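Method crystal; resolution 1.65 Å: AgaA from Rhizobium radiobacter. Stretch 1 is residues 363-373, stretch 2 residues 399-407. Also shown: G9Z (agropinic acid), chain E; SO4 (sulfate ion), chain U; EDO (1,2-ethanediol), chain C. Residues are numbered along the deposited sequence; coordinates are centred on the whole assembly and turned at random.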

# COMPACT_ATOMS: atom_id res chain seq x y z
N ARG A 363 -4.93 10.42 10.76
CA ARG A 363 -5.01 10.76 9.33
C ARG A 363 -5.73 9.60 8.57
O ARG A 363 -6.62 9.86 7.76
N MET A 364 -5.33 8.35 8.82
CA MET A 364 -5.92 7.18 8.14
C MET A 364 -7.41 7.03 8.42
O MET A 364 -8.14 6.66 7.51
N ALA A 365 -7.85 7.28 9.69
CA ALA A 365 -9.28 7.18 10.03
C ALA A 365 -10.05 8.20 9.19
O ALA A 365 -11.11 7.88 8.66
N LYS A 366 -9.51 9.44 9.05
CA LYS A 366 -10.18 10.45 8.24
C LYS A 366 -10.15 10.07 6.75
O LYS A 366 -11.16 10.22 6.06
N ALA A 367 -9.00 9.60 6.25
CA ALA A 367 -8.86 9.22 4.84
C ALA A 367 -9.84 8.09 4.47
O ALA A 367 -10.45 8.14 3.38
N SER A 368 -10.05 7.13 5.39
CA SER A 368 -10.95 5.98 5.21
C SER A 368 -12.41 6.37 5.01
O SER A 368 -13.12 5.63 4.34
N THR A 369 -12.86 7.50 5.60
CA THR A 369 -14.23 7.99 5.47
C THR A 369 -14.38 9.17 4.50
O THR A 369 -15.48 9.69 4.34
N GLY A 370 -13.28 9.59 3.87
CA GLY A 370 -13.28 10.75 2.97
C GLY A 370 -13.49 12.05 3.72
O GLY A 370 -13.96 13.04 3.15
N ASP A 371 -13.13 12.08 5.02
CA ASP A 371 -13.28 13.26 5.87
C ASP A 371 -12.14 14.26 5.62
O ASP A 371 -11.33 14.54 6.51
N TYR A 372 -12.08 14.80 4.40
CA TYR A 372 -11.05 15.75 4.00
C TYR A 372 -11.46 16.43 2.70
O TYR A 372 -12.35 15.92 2.02
N ASP A 373 -10.78 17.54 2.33
CA ASP A 373 -10.98 18.28 1.06
C ASP A 373 -9.96 17.66 0.06
O ASP A 373 -10.34 17.24 -1.03
N LEU A 399 -16.78 4.07 -3.35
CA LEU A 399 -16.23 5.31 -3.93
C LEU A 399 -15.25 6.05 -3.05
O LEU A 399 -14.68 7.05 -3.49
N VAL A 400 -15.04 5.58 -1.82
CA VAL A 400 -14.07 6.18 -0.89
C VAL A 400 -13.10 5.06 -0.55
O VAL A 400 -13.47 4.11 0.12
N ARG A 401 -11.89 5.15 -1.07
CA ARG A 401 -10.87 4.11 -0.88
C ARG A 401 -9.57 4.71 -0.36
O ARG A 401 -9.38 5.93 -0.41
N THR A 402 -8.63 3.85 0.06
CA THR A 402 -7.36 4.37 0.59
C THR A 402 -6.52 5.15 -0.44
O THR A 402 -5.79 6.04 -0.04
N ASN A 403 -6.64 4.82 -1.75
CA ASN A 403 -5.79 5.38 -2.81
C ASN A 403 -6.51 6.24 -3.85
O ASN A 403 -5.83 6.78 -4.73
N ASN A 404 -7.83 6.35 -3.77
CA ASN A 404 -8.54 7.10 -4.82
C ASN A 404 -8.87 8.55 -4.43
O ASN A 404 -8.56 9.00 -3.32
N SER A 405 -9.53 9.26 -5.36
CA SER A 405 -10.05 10.61 -5.14
C SER A 405 -11.55 10.43 -4.86
O SER A 405 -12.31 10.06 -5.77
N PRO A 406 -11.96 10.56 -3.57
CA PRO A 406 -13.34 10.24 -3.19
C PRO A 406 -14.42 10.72 -4.16
O PRO A 406 -14.41 11.89 -4.60
N TYR A 407 -15.30 9.78 -4.56
CA TYR A 407 -16.47 9.98 -5.42
C TYR A 407 -16.17 10.26 -6.89
O TYR A 407 -17.12 10.41 -7.67

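No direct hydrogen bond joins these two stretches; their polar link runs through water and ligand. Water 1 donates to Ala367 O and Arg401 O and accepts from Tyr372 OH, each at 2.8 Å, so one water ties the helix, the loop after it and stretch 2 together.

Apolar packing centres on Val400, which points toward the helix end with chi1 t. Val400 CG1 lies 3.4 Å from Gly370 N and 3.5 Å from Ser368 O, against bare backbone. Gly370 closes the helix in a Schellman motif with positive phi, which favours glycine; an ideal CB there would sit a tight 3.4 Å from Val400 CG1. Ser368 and Thr369 point away, both p, and Ser368 OG bonds back to Ala365 O at 2.7 Å.

Tyr372, chi1 p, starts sideways but brings its ring end to Pro406: Tyr372 CZ to Pro406 CG is 3.6 Å, and Tyr372 OH to Pro406 CD 3.0 Å. Asn404, chi1 p, points away and braces its own loop, ND2 giving to Leu399 O at 2.9 Å and OD1 accepting from Arg401 N at 2.8 Å.

At the other end, Met364 CE meets Thr402 CG2 at 4.1 Å. Agropinic acid bridges there: Arg363 NH2 donates to its OAT at 2.8 Å, and OAT donates to Thr402 O at 2.7 Å.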

# COMPACT_ATOMS: atom_id res chain seq x y z
CB ARG A 363 -3.57 10.98 8.76
CG ARG A 363 -3.50 11.28 7.25
CD ARG A 363 -3.54 10.02 6.38
NE ARG A 363 -3.48 10.38 4.97
CZ ARG A 363 -3.73 9.56 3.95
NH1 ARG A 363 -3.67 10.01 2.70
NH2 ARG A 363 -4.01 8.28 4.17
CB MET A 364 -5.23 5.85 8.55
CG MET A 364 -4.11 5.43 7.67
SD MET A 364 -4.39 5.53 5.87
CE MET A 364 -4.79 3.93 5.44
CB ALA A 365 -9.50 7.45 11.51
CB LYS A 366 -9.56 11.83 8.43
CG LYS A 366 -9.79 12.44 9.81
CD LYS A 366 -9.17 13.83 9.89
CE LYS A 366 -10.05 14.80 10.65
NZ LYS A 366 -9.54 16.19 10.54
CB ALA A 367 -7.43 8.81 4.53
CB SER A 368 -10.82 4.98 6.36
OG SER A 368 -11.52 5.42 7.51
CB THR A 369 -14.84 8.36 6.85
OG1 THR A 369 -14.12 9.45 7.43
CG2 THR A 369 -14.92 7.17 7.81
CB ASP A 371 -13.40 12.86 7.35
CG ASP A 371 -13.72 14.02 8.27
OD1 ASP A 371 -14.13 15.10 7.77
OD2 ASP A 371 -13.55 13.85 9.50
CB TYR A 372 -9.70 15.02 3.83
CG TYR A 372 -9.63 13.95 2.75
CD1 TYR A 372 -9.31 14.28 1.43
CD2 TYR A 372 -9.76 12.60 3.06
CE1 TYR A 372 -9.15 13.30 0.45
CE2 TYR A 372 -9.65 11.61 2.08
CZ TYR A 372 -9.33 11.97 0.77
OH TYR A 372 -9.13 11.01 -0.20
CB ASP A 373 -10.69 19.78 1.26
CG ASP A 373 -11.63 20.49 2.22
OD1 ASP A 373 -12.74 19.98 2.45
OD2 ASP A 373 -11.24 21.55 2.77
CB LEU A 399 -17.37 6.25 -4.38
CG LEU A 399 -18.17 5.76 -5.61
CD1 LEU A 399 -19.41 6.65 -5.86
CD2 LEU A 399 -17.27 5.69 -6.86
CB VAL A 400 -14.72 6.82 0.36
CG1 VAL A 400 -13.65 7.32 1.33
CG2 VAL A 400 -15.67 7.96 -0.05
CB ARG A 401 -10.64 3.33 -2.20
CG ARG A 401 -11.94 2.78 -2.80
CD ARG A 401 -11.73 1.88 -4.02
NE ARG A 401 -11.10 2.56 -5.14
CZ ARG A 401 -11.76 3.11 -6.16
NH1 ARG A 401 -11.09 3.64 -7.18
NH2 ARG A 401 -13.09 3.15 -6.16
CB THR A 402 -6.50 3.20 1.16
OG1 THR A 402 -6.28 2.23 0.11
CG2 THR A 402 -7.13 2.55 2.41
CB ASN A 403 -5.07 4.25 -3.56
CG ASN A 403 -3.99 3.58 -2.75
OD1 ASN A 403 -3.77 2.35 -2.84
ND2 ASN A 403 -3.27 4.38 -1.97
CB ASN A 404 -9.82 6.35 -5.27
CG ASN A 404 -11.01 6.57 -4.37
OD1 ASN A 404 -10.87 6.70 -3.15
ND2 ASN A 404 -12.23 6.60 -4.95
CB SER A 405 -9.80 11.48 -6.37
OG SER A 405 -8.47 11.96 -6.20
CB PRO A 406 -13.49 10.85 -1.80
CG PRO A 406 -12.11 10.69 -1.20
CD PRO A 406 -11.15 10.91 -2.37
CB TYR A 407 -17.44 11.06 -4.84
CG TYR A 407 -17.76 10.79 -3.39
CD1 TYR A 407 -18.64 9.78 -3.02
CD2 TYR A 407 -17.09 11.47 -2.37
CE1 TYR A 407 -18.88 9.48 -1.68
CE2 TYR A 407 -17.34 11.19 -1.03
CZ TYR A 407 -18.24 10.20 -0.69
OH TYR A 407 -18.48 9.92 0.63
OAM G9Z E . 1.54 3.80 6.01
CAB G9Z E . 2.03 4.88 5.64
CAC G9Z E . 2.68 5.76 6.54
CB G9Z E . 3.17 6.96 5.68
CA G9Z E . 2.57 6.74 4.30
C G9Z E . 3.56 6.82 3.28
O G9Z E . 4.25 5.80 3.01
N G9Z E . 1.90 5.40 4.41
CAG G9Z E . 1.28 4.66 3.24
CAH G9Z E . -0.12 5.21 2.96
OAP G9Z E . 0.04 6.57 2.56
CAI G9Z E . -0.85 4.44 1.86
OAQ G9Z E . -0.64 3.02 2.07
CAJ G9Z E . -2.40 4.68 1.91
OAR G9Z E . -3.04 3.93 0.86
CAK G9Z E . -2.86 6.16 1.87
OAT G9Z E . -4.26 6.23 2.21
CAL G9Z E . -2.57 6.84 0.52
OAS G9Z E . -2.90 8.24 0.59
OXT G9Z E . 3.73 7.94 2.71
S SO4 U . -18.63 4.60 -0.26
O1 SO4 U . -18.88 5.79 0.61
O2 SO4 U . -17.23 4.21 -0.16
O3 SO4 U . -19.46 3.49 0.22
O4 SO4 U . -19.00 4.95 -1.62
C1 EDO C . -17.00 17.75 1.22
O1 EDO C . -17.30 19.12 1.04
C2 EDO C . -15.50 17.51 0.91
O2 EDO C . -14.68 18.17 1.86
O HOH W 1 -9.71 8.49 0.75
O HOH W 2 -17.20 11.13 2.61